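Local atomic coordinates of hypoxanthine-guanine phosphoribosyltransferase (Leishmania tarentolae, PDB entry 1PZM), a protein that probably converts guanine and hypoxanthine to GMP and IMP by transferring the 5-phosphoribosyl group of phosphoribosyl pyrophosphate onto the purine in the salvage pathway. Residues E31-A36 and R194-L199; E125-S130 and I172-A177; V152-K157 and I180-D185. One frame throughout, in Å; residues are numbered along the deposited sequence.

Contact 1: E31-A36 and R194-L199; sequences EQVWAA and RDICVL. Unlike the reference sequence in segment 194-199: Arg194 (reference Pro).
A small apolar touch between Val33 and Ile196, edged by a water-bridged pair of acids, joins the N-terminal part of helix 30-48 to the start of strand 196-199. The apolar part rests on two methyl groups: Val33 CG2 lies 3.6 Å from Ile196 CD1, and the two side chains cross at about a right angle. Val33 holds CG1 anti to the backbone N (chi1 169°), and this puts CG2 beside the N, where it meets Ile196 CD1. Both residues are buried, and both also pack on Leu154 and Tyr182, so the pair is one corner of a larger apolar cluster.

At the polar edge, Glu31 is modelled in two conformers; in one, OE1 lies 4.4 Å from Asp195 OD1, two like charges without direct contact. A water bridges them at an angle, donating to Asp195 OD1 at 2.6 Å and to Glu31 OE1 at 3.0 Å, which may ease their repulsion; the link rests on that conformer and is tentative. Asp195 OD1 is also bonded to the backbone N of Gln30, and Arg194 NH1 to Gln30 OE1, tying the loop before the strand to the helix start. Arg194 NE reaches on to Asp81 of the second subunit in a salt bridge. The strand lies in the small antiparallel sheet, probably the hood of the type I phosphoribosyltransferase fold, set here against a core helix.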
loop_
_atom_site.group_PDB
_atom_site.type_symbol
_atom_site.label_atom_id
_atom_site.label_comp_id
_atom_site.label_asym_id
_atom_site.label_seq_id
_atom_site.Cartn_x
_atom_site.Cartn_y
_atom_site.Cartn_z
ATOM N N GLU A 31 11.992 9.374 8.859
ATOM C CA GLU A 31 13.016 8.657 9.639
ATOM C C GLU A 31 12.466 8.280 11.032
ATOM O O GLU A 31 12.717 7.174 11.547
ATOM C CB GLU A 31 14.268 9.570 9.806
ATOM C CG GLU A 31 15.009 9.739 8.453
ATOM C CD GLU A 31 14.158 10.350 7.293
ATOM O OE1 GLU A 31 13.444 11.355 7.526
ATOM O OE2 GLU A 31 14.292 9.842 6.124
ATOM N N GLN A 32 11.781 9.234 11.672
ATOM C CA GLN A 32 11.259 9.024 13.029
ATOM C C GLN A 32 10.126 7.966 12.974
ATOM O O GLN A 32 9.956 7.163 13.912
ATOM C CB GLN A 32 10.755 10.371 13.640
ATOM C CG GLN A 32 11.884 11.362 14.026
ATOM C CD GLN A 32 11.393 12.816 14.073
ATOM O OE1 GLN A 32 10.213 13.089 13.784
ATOM N NE2 GLN A 32 12.279 13.751 14.438
ATOM N N VAL A 33 9.317 8.003 11.914
ATOM C CA VAL A 33 8.211 7.010 11.757
ATOM C C VAL A 33 8.860 5.622 11.588
ATOM O O VAL A 33 8.491 4.634 12.249
ATOM C CB VAL A 33 7.351 7.308 10.484
ATOM C CG1 VAL A 33 6.386 6.150 10.163
ATOM C CG2 VAL A 33 6.542 8.634 10.625
ATOM N N TRP A 34 9.880 5.559 10.737
ATOM C CA TRP A 34 10.575 4.313 10.583
ATOM C C TRP A 34 11.258 3.762 11.841
ATOM O O TRP A 34 11.106 2.572 12.123
ATOM C CB TRP A 34 11.614 4.421 9.480
ATOM C CG TRP A 34 10.996 4.512 8.080
ATOM C CD1 TRP A 34 9.708 4.128 7.654
ATOM C CD2 TRP A 34 11.709 4.890 6.905
ATOM N NE1 TRP A 34 9.585 4.315 6.272
ATOM C CE2 TRP A 34 10.807 4.773 5.791
ATOM C CE3 TRP A 34 13.018 5.374 6.670
ATOM C CZ2 TRP A 34 11.206 5.110 4.469
ATOM C CZ3 TRP A 34 13.406 5.706 5.333
ATOM C CH2 TRP A 34 12.479 5.591 4.278
ATOM N N ALA A 35 11.969 4.606 12.585
ATOM C CA ALA A 35 12.538 4.170 13.844
ATOM C C ALA A 35 11.473 3.668 14.857
ATOM O O ALA A 35 11.699 2.629 15.486
ATOM C CB ALA A 35 13.432 5.279 14.502
ATOM N N ALA A 36 10.328 4.351 14.996
ATOM C CA ALA A 36 9.300 3.902 15.962
ATOM C C ALA A 36 8.640 2.567 15.447
ATOM O O ALA A 36 8.310 1.656 16.222
ATOM C CB ALA A 36 8.184 5.015 16.174
ATOM N N ARG A 194 6.225 12.237 2.333
ATOM C CA ARG A 194 7.048 11.311 3.128
ATOM C C ARG A 194 6.943 11.559 4.611
ATOM O O ARG A 194 7.078 10.615 5.418
ATOM C CB ARG A 194 8.528 11.445 2.738
ATOM C CG ARG A 194 8.856 10.954 1.332
ATOM C CD ARG A 194 10.410 11.027 1.037
ATOM N NE ARG A 194 10.741 10.412 -0.239
ATOM C CZ ARG A 194 10.951 9.113 -0.435
ATOM N NH1 ARG A 194 10.843 8.245 0.581
ATOM N NH2 ARG A 194 11.290 8.667 -1.679
ATOM N N ASP A 195 6.682 12.802 4.997
ATOM C CA ASP A 195 6.634 13.149 6.415
ATOM C C ASP A 195 5.164 13.341 6.845
ATOM O O ASP A 195 4.260 13.551 6.019
ATOM C CB ASP A 195 7.431 14.407 6.738
ATOM C CG ASP A 195 8.885 14.345 6.265
ATOM O OD1 ASP A 195 9.631 13.378 6.545
ATOM O OD2 ASP A 195 9.356 15.269 5.588
ATOM N N ILE A 196 4.940 13.238 8.134
ATOM C CA ILE A 196 3.617 13.495 8.611
ATOM C C ILE A 196 3.568 14.958 9.044
ATOM O O ILE A 196 4.392 15.405 9.887
ATOM C CB ILE A 196 3.286 12.570 9.774
ATOM C CG1 ILE A 196 3.181 11.112 9.282
ATOM C CG2 ILE A 196 1.936 13.057 10.477
ATOM C CD1 ILE A 196 3.206 10.101 10.431
ATOM N N CYS A 197 2.604 15.697 8.486
ATOM C CA CYS A 197 2.526 17.131 8.740
ATOM C C CYS A 197 1.185 17.555 9.335
ATOM O O CYS A 197 0.187 16.871 9.151
ATOM C CB CYS A 197 2.782 17.916 7.468
ATOM S SG CYS A 197 4.363 17.528 6.638
ATOM N N VAL A 198 1.172 18.671 10.054
ATOM C CA VAL A 198 -0.086 19.253 10.507
ATOM C C VAL A 198 -0.528 20.255 9.457
ATOM O O VAL A 198 0.233 21.146 9.100
ATOM C CB VAL A 198 0.078 19.939 11.874
ATOM C CG1 VAL A 198 -1.286 20.515 12.360
ATOM C CG2 VAL A 198 0.589 18.955 12.838
ATOM N N LEU A 199 -1.747 20.080 8.946
ATOM C CA LEU A 199 -2.255 20.836 7.781
ATOM C C LEU A 199 -2.417 22.339 8.118
ATOM O O LEU A 199 -3.017 22.693 9.163
ATOM C CB LEU A 199 -3.592 20.226 7.302
ATOM C CG LEU A 199 -4.271 20.908 6.109
ATOM C CD1 LEU A 199 -3.529 20.678 4.768
ATOM C CD2 LEU A 199 -5.713 20.476 5.987
HETATM O O HOH W 1 12.055 13.178 5.647
#

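Contact 2: E125-S130 and I172-A177; sequences EDIVDS and ITIPRA. Unlike the reference sequence in segment 172-177: Arg176 (reference His). With 5GP (guanosine-5'-monophosphate), chain C.
Asp129 and Arg176 carry most of this contact through a salt bridge, with Ile127 adding an apolar patch beside it. With CG anti to the backbone N, the Asp129 carboxylate reaches segment 172-177; the two side chains cross at about a right angle, yet carboxylate and guanidinium planes are only 34° apart. Arg176 NH2 gives the stronger bond, to the syn lone pair of Asp129 OD2 at 2.7 Å, although this oxygen sits 26° out of the guanidinium plane. Arg176 NE adds a weak bond to Asp129 OD1 at 3.1 Å, and a water weakly links NE with OD2. The bend at chi3 of Arg176 (89°) swings the group round to the acid.

Ile127 CD1 touches Ile174 CD1 at 4.1 Å, while its CG2 packs 3.4 Å from N9 of the bound GMP. Backbone atoms serve the nucleotide too: Asp129 N donates to O1P at 2.8 Å, Ser130 N to O2P, and the ribose O2' donates to Ile127 O. Segment 125-130, with its Glu-Asp pair, matches the PRPP-binding motif of the family. Asp129 divides its work, holding phosphate with its amide and Arg176 with its carboxylate, so the salt bridge may steady the loop that binds the phosphate.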
loop_
_atom_site.group_PDB
_atom_site.type_symbol
_atom_site.label_atom_id
_atom_site.label_comp_id
_atom_site.label_asym_id
_atom_site.label_seq_id
_atom_site.Cartn_x
_atom_site.Cartn_y
_atom_site.Cartn_z
ATOM N N GLU A 125 -4.004 0.416 11.136
ATOM C CA GLU A 125 -4.668 1.701 10.932
ATOM C C GLU A 125 -3.660 2.830 10.869
ATOM O O GLU A 125 -2.643 2.817 11.597
ATOM C CB GLU A 125 -5.557 1.986 12.128
ATOM C CG GLU A 125 -6.831 1.226 12.174
ATOM C CD GLU A 125 -7.992 2.061 11.692
ATOM O OE1 GLU A 125 -7.953 2.564 10.534
ATOM O OE2 GLU A 125 -8.931 2.240 12.517
ATOM N N ASP A 126 -3.965 3.851 10.078
ATOM C CA ASP A 126 -3.072 5.012 10.069
ATOM C C ASP A 126 -3.266 5.901 11.307
ATOM O O ASP A 126 -2.286 6.281 11.975
ATOM C CB ASP A 126 -3.237 5.832 8.797
ATOM C CG ASP A 126 -4.668 6.084 8.444
ATOM O OD1 ASP A 126 -5.597 5.684 9.167
ATOM O OD2 ASP A 126 -4.982 6.721 7.424
ATOM N N ILE A 127 -4.501 6.217 11.629
ATOM C CA ILE A 127 -4.791 7.172 12.697
ATOM C C ILE A 127 -6.138 6.851 13.295
ATOM O O ILE A 127 -7.089 6.515 12.582
ATOM C CB ILE A 127 -4.636 8.671 12.198
ATOM C CG1 ILE A 127 -4.808 9.648 13.368
ATOM C CG2 ILE A 127 -5.580 9.015 11.006
ATOM C CD1 ILE A 127 -4.021 10.953 13.151
ATOM N N VAL A 128 -6.206 6.905 14.617
ATOM C CA VAL A 128 -7.446 6.681 15.343
ATOM C C VAL A 128 -7.793 7.911 16.156
ATOM O O VAL A 128 -6.987 8.383 16.972
ATOM C CB VAL A 128 -7.409 5.413 16.214
ATOM C CG1 VAL A 128 -8.725 5.232 16.980
ATOM C CG2 VAL A 128 -7.166 4.152 15.341
ATOM N N ASP A 129 -9.011 8.419 15.977
ATOM C CA ASP A 129 -9.406 9.630 16.644
ATOM C C ASP A 129 -10.569 9.304 17.615
ATOM O O ASP A 129 -10.312 8.978 18.783
ATOM C CB ASP A 129 -9.695 10.688 15.556
ATOM C CG ASP A 129 -10.100 12.034 16.120
ATOM O OD1 ASP A 129 -9.810 12.331 17.308
ATOM O OD2 ASP A 129 -10.699 12.877 15.417
ATOM N N SER A 130 -11.837 9.290 17.155
ATOM C CA SER A 130 -12.929 8.936 18.075
ATOM C C SER A 130 -12.925 7.439 18.358
ATOM O O SER A 130 -13.507 7.007 19.347
ATOM C CB SER A 130 -14.306 9.295 17.464
ATOM O OG SER A 130 -14.541 8.453 16.310
ATOM N N ILE A 172 2.726 5.891 17.849
ATOM C CA ILE A 172 2.990 7.259 18.306
ATOM C C ILE A 172 1.711 7.871 18.833
ATOM O O ILE A 172 0.679 7.750 18.167
ATOM C CB ILE A 172 3.499 8.113 17.135
ATOM C CG1 ILE A 172 4.651 7.390 16.415
ATOM C CG2 ILE A 172 3.887 9.521 17.631
ATOM C CD1 ILE A 172 5.158 8.149 15.160
ATOM N N THR A 173 1.772 8.525 20.004
ATOM C CA THR A 173 0.579 9.147 20.606
ATOM C C THR A 173 0.700 10.645 20.408
ATOM O O THR A 173 1.731 11.201 20.732
ATOM C CB THR A 173 0.519 8.781 22.102
ATOM O OG1 THR A 173 0.254 7.376 22.200
ATOM C CG2 THR A 173 -0.721 9.449 22.846
ATOM N N ILE A 174 -0.329 11.306 19.860
ATOM C CA ILE A 174 -0.191 12.736 19.526
ATOM C C ILE A 174 -1.418 13.478 19.960
ATOM O O ILE A 174 -2.471 12.874 20.162
ATOM C CB ILE A 174 -0.062 12.985 17.998
ATOM C CG1 ILE A 174 -1.344 12.511 17.291
ATOM C CG2 ILE A 174 1.198 12.331 17.423
ATOM C CD1 ILE A 174 -1.418 12.807 15.754
ATOM N N PRO A 175 -1.311 14.792 20.101
ATOM C CA PRO A 175 -2.500 15.567 20.484
ATOM C C PRO A 175 -3.453 15.711 19.305
ATOM O O PRO A 175 -3.195 15.222 18.183
ATOM C CB PRO A 175 -1.935 16.905 21.004
ATOM C CG PRO A 175 -0.558 17.006 20.453
ATOM C CD PRO A 175 -0.111 15.630 19.918
ATOM N N ARG A 176 -4.620 16.271 19.572
ATOM C CA ARG A 176 -5.563 16.474 18.493
ATOM C C ARG A 176 -4.980 17.458 17.476
ATOM O O ARG A 176 -4.329 18.472 17.817
ATOM C CB ARG A 176 -6.925 16.847 19.028
ATOM C CG ARG A 176 -7.668 15.584 19.468
ATOM C CD ARG A 176 -9.172 15.680 19.430
ATOM N NE ARG A 176 -9.707 15.286 18.121
ATOM C CZ ARG A 176 -10.880 15.716 17.643
ATOM N NH1 ARG A 176 -11.625 16.539 18.373
ATOM N NH2 ARG A 176 -11.322 15.322 16.449
ATOM N N ALA A 177 -5.098 17.089 16.235
ATOM C CA ALA A 177 -4.665 17.969 15.200
ATOM C C ALA A 177 -4.990 17.240 13.906
ATOM O O ALA A 177 -5.019 16.004 13.847
ATOM C CB ALA A 177 -3.161 18.218 15.322
HETATM P P 5GP C . -12.427 7.937 13.943
HETATM O O1P 5GP C . -11.404 7.389 14.876
HETATM O O2P 5GP C . -13.174 9.085 14.521
HETATM O O3P 5GP C . -13.406 6.839 13.747
HETATM O "O5'" 5GP C . -11.713 8.329 12.560
HETATM C "C5'" 5GP C . -12.441 8.758 11.401
HETATM C "C4'" 5GP C . -11.584 8.705 10.101
HETATM O "O4'" 5GP C . -10.733 9.848 9.925
HETATM C "C3'" 5GP C . -10.660 7.497 9.980
HETATM O "O3'" 5GP C . -10.622 6.997 8.640
HETATM C "C2'" 5GP C . -9.316 8.092 10.370
HETATM O "O2'" 5GP C . -8.273 7.300 9.878
HETATM C "C1'" 5GP C . -9.358 9.524 9.813
HETATM N N9 5GP C . -8.585 10.497 10.641
HETATM C C8 5GP C . -8.811 10.962 11.952
HETATM N N7 5GP C . -7.879 11.966 12.257
HETATM C C5 5GP C . -7.295 12.265 11.045
HETATM C C6 5GP C . -6.282 13.170 10.702
HETATM O O6 5GP C . -5.716 13.881 11.590
HETATM N N1 5GP C . -5.869 13.264 9.374
HETATM C C2 5GP C . -6.480 12.473 8.400
HETATM N N2 5GP C . -6.135 12.559 7.117
HETATM N N3 5GP C . -7.456 11.579 8.740
HETATM C C4 5GP C . -7.855 11.490 10.061
HETATM O O HOH W 2 -8.605 14.852 15.467
#

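Contact 3: V152-K157 and I180-D185; sequences VVLLDK and IGYGMD. Unlike the reference sequence in segment 180-185: Gly183 (reference Val), Met184 (reference Trp), Asp185 (reference Thr). With 5GP (guanosine-5'-monophosphate), chain C.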
loop_
_atom_site.group_PDB
_atom_site.type_symbol
_atom_site.label_atom_id
_atom_site.label_comp_id
_atom_site.label_asym_id
_atom_site.label_seq_id
_atom_site.Cartn_x
_atom_site.Cartn_y
_atom_site.Cartn_z
ATOM N N VAL A 152 -2.874 -2.417 15.471
ATOM C CA VAL A 152 -1.705 -1.542 15.471
ATOM C C VAL A 152 -2.094 -0.225 14.768
ATOM O O VAL A 152 -2.755 -0.246 13.699
ATOM C CB VAL A 152 -0.479 -2.224 14.789
ATOM C CG1 VAL A 152 -0.823 -2.701 13.324
ATOM C CG2 VAL A 152 0.752 -1.291 14.791
ATOM N N VAL A 153 -1.696 0.909 15.347
ATOM C CA VAL A 153 -2.109 2.222 14.828
ATOM C C VAL A 153 -0.868 3.107 14.793
ATOM O O VAL A 153 -0.171 3.216 15.835
ATOM C CB VAL A 153 -3.186 2.873 15.843
ATOM C CG1 VAL A 153 -3.556 4.317 15.446
ATOM C CG2 VAL A 153 -4.481 2.022 15.914
ATOM N N LEU A 154 -0.630 3.824 13.694
ATOM C CA LEU A 154 0.605 4.644 13.655
ATOM C C LEU A 154 0.444 5.842 14.567
ATOM O O LEU A 154 1.313 6.123 15.421
ATOM C CB LEU A 154 0.990 5.087 12.203
ATOM C CG LEU A 154 2.234 5.986 12.060
ATOM C CD1 LEU A 154 3.519 5.358 12.658
ATOM C CD2 LEU A 154 2.424 6.378 10.558
ATOM N N LEU A 155 -0.702 6.527 14.417
ATOM C CA LEU A 155 -0.949 7.760 15.147
ATOM C C LEU A 155 -2.194 7.587 15.969
ATOM O O LEU A 155 -3.291 7.454 15.451
ATOM C CB LEU A 155 -1.133 8.934 14.180
ATOM C CG LEU A 155 0.026 9.259 13.263
ATOM C CD1 LEU A 155 -0.398 10.456 12.432
ATOM C CD2 LEU A 155 1.278 9.586 14.147
ATOM N N ASP A 156 -2.041 7.624 17.287
ATOM C CA ASP A 156 -3.222 7.513 18.167
ATOM C C ASP A 156 -3.512 8.885 18.710
ATOM O O ASP A 156 -2.603 9.517 19.306
ATOM C CB ASP A 156 -2.903 6.529 19.318
ATOM C CG ASP A 156 -4.148 6.016 20.002
ATOM O OD1 ASP A 156 -4.035 5.454 21.121
ATOM O OD2 ASP A 156 -5.279 6.136 19.455
ATOM N N LYS A 157 -4.777 9.328 18.602
ATOM C CA LYS A 157 -5.236 10.567 19.246
ATOM C C LYS A 157 -6.229 10.259 20.363
ATOM O O LYS A 157 -7.464 10.502 20.210
ATOM C CB LYS A 157 -5.842 11.564 18.202
ATOM C CG LYS A 157 -4.840 11.926 17.056
ATOM C CD LYS A 157 -5.336 13.096 16.117
ATOM C CE LYS A 157 -6.481 12.695 15.337
ATOM N NZ LYS A 157 -6.762 13.548 14.050
ATOM N N ILE A 180 -1.726 15.154 7.711
ATOM C CA ILE A 180 -1.681 14.709 6.321
ATOM C C ILE A 180 -0.295 14.062 6.131
ATOM O O ILE A 180 0.584 14.212 7.001
ATOM C CB ILE A 180 -1.861 15.919 5.347
ATOM C CG1 ILE A 180 -0.686 16.913 5.565
ATOM C CG2 ILE A 180 -3.276 16.605 5.557
ATOM C CD1 ILE A 180 -0.526 17.985 4.522
ATOM N N GLY A 181 -0.117 13.346 5.013
ATOM C CA GLY A 181 1.180 12.760 4.690
ATOM C C GLY A 181 1.287 11.298 5.064
ATOM O O GLY A 181 0.469 10.838 5.817
ATOM N N TYR A 182 2.252 10.549 4.510
ATOM C CA TYR A 182 2.441 9.147 4.951
ATOM C C TYR A 182 1.111 8.301 4.829
ATOM O O TYR A 182 0.742 7.458 5.705
ATOM C CB TYR A 182 3.121 9.104 6.329
ATOM C CG TYR A 182 3.797 7.777 6.612
ATOM C CD1 TYR A 182 5.071 7.503 6.092
ATOM C CD2 TYR A 182 3.140 6.787 7.352
ATOM C CE1 TYR A 182 5.661 6.266 6.275
ATOM C CE2 TYR A 182 3.723 5.543 7.558
ATOM C CZ TYR A 182 4.999 5.303 7.028
ATOM O OH TYR A 182 5.622 4.079 7.250
ATOM N N GLY A 183 0.430 8.515 3.686
ATOM C CA GLY A 183 -0.828 7.827 3.407
ATOM C C GLY A 183 -2.064 8.587 3.811
ATOM O O GLY A 183 -3.155 8.216 3.362
ATOM N N MET A 184 -1.961 9.646 4.625
ATOM C CA MET A 184 -3.194 10.308 5.144
ATOM C C MET A 184 -3.453 11.555 4.313
ATOM O O MET A 184 -2.496 12.262 3.939
ATOM C CB MET A 184 -2.993 10.711 6.628
ATOM C CG MET A 184 -2.884 9.430 7.511
ATOM S SD MET A 184 -2.175 9.578 9.187
ATOM C CE MET A 184 -0.369 9.586 8.672
ATOM N N ASP A 185 -4.708 11.868 4.060
ATOM C CA ASP A 185 -5.030 12.843 3.023
ATOM C C ASP A 185 -5.718 14.080 3.587
ATOM O O ASP A 185 -6.214 14.066 4.746
ATOM C CB ASP A 185 -5.988 12.234 2.024
ATOM C CG ASP A 185 -7.400 12.045 2.606
ATOM O OD1 ASP A 185 -7.525 11.457 3.687
ATOM O OD2 ASP A 185 -8.417 12.458 2.028
HETATM P P 5GP C . -12.427 7.937 13.943
HETATM O O1P 5GP C . -11.404 7.389 14.876
HETATM O O2P 5GP C . -13.174 9.085 14.521
HETATM O O3P 5GP C . -13.406 6.839 13.747
HETATM O "O5'" 5GP C . -11.713 8.329 12.560
HETATM C "C5'" 5GP C . -12.441 8.758 11.401
HETATM C "C4'" 5GP C . -11.584 8.705 10.101
HETATM O "O4'" 5GP C . -10.733 9.848 9.925
HETATM C "C3'" 5GP C . -10.660 7.497 9.980
HETATM O "O3'" 5GP C . -10.622 6.997 8.640
HETATM C "C2'" 5GP C . -9.316 8.092 10.370
HETATM O "O2'" 5GP C . -8.273 7.300 9.878
HETATM C "C1'" 5GP C . -9.358 9.524 9.813
HETATM N N9 5GP C . -8.585 10.497 10.641
HETATM C C8 5GP C . -8.811 10.962 11.952
HETATM N N7 5GP C . -7.879 11.966 12.257
HETATM C C5 5GP C . -7.295 12.265 11.045
HETATM C C6 5GP C . -6.282 13.170 10.702
HETATM O O6 5GP C . -5.716 13.881 11.590
HETATM N N1 5GP C . -5.869 13.264 9.374
HETATM C C2 5GP C . -6.480 12.473 8.400
HETATM N N2 5GP C . -6.135 12.559 7.117
HETATM N N3 5GP C . -7.456 11.579 8.740
HETATM C C4 5GP C . -7.855 11.490 10.061
#
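Leu154 lays its CD2 methyl obliquely against one side of the Tyr182 ring, 3.3 Å from Tyr182 CD2 and 3.4 Å from Tyr182 CE2. The two side chains cross at about a right angle. The far end of the ring is fixed elsewhere, since Tyr182 OH is hydrogen-bonded to Asp74 of helix 69-81. Next to this pair, Leu155 CD1 lies 3.8 Å from Met184 SD and close to Met184 CE. The thioether folds back at its last torsion (chi3 -80°), which brings sulfur and methyl across Leu155 CD1 at a slant. Ile196 packs on all four residues.

Tyr182 and Met184 are presented by a type I' turn, Gly181 to Met184, closed by backbone bonds in both directions between its end residues. Tyr182 and Gly183, the central pair, both have positive phi; the angles of Gly181 and Gly183 would press a CB on the preceding carbonyl O, which calls for glycine.

All four touching side chains are buried, and no hydrogen bond crosses between the segments; the polar work lies at their ends, on the purine. Lys157 NZ donates to N7 of GMP at 2.6 Å and to O6 at 2.7 Å, and is also bonded to Ala177 O. Asp185 O stands 2.8 Å from N2. Reading the oxo group and N7, which guanine and hypoxanthine share, through lysine is consistent with acceptance of both bases.

Overall arrangement
After strand 23-28 the chain enters helix 30-48, and contact 1 joins this helix to strand 196-199 near the C-terminal end, closing a long loop that holds the other two contacts. Within that loop the chain passes 125-130, then 152-157, 172-177 and 180-185, so contacts 2 and 3 cross. They also share a sheet: strand 148-156 lies between 127-128 and 169-173, with Ile172 probably hydrogen-bonded to the backbone at Leu154 and Asp156. Contact 1 meets contact 2 where Val198 packs on Ala177 and Ala36 on Ile172, and contact 3 through Cys197 bonded to Ile180. Together they tie the parallel core sheet to the small antiparallel sheet, probably the hood, around the nucleotide.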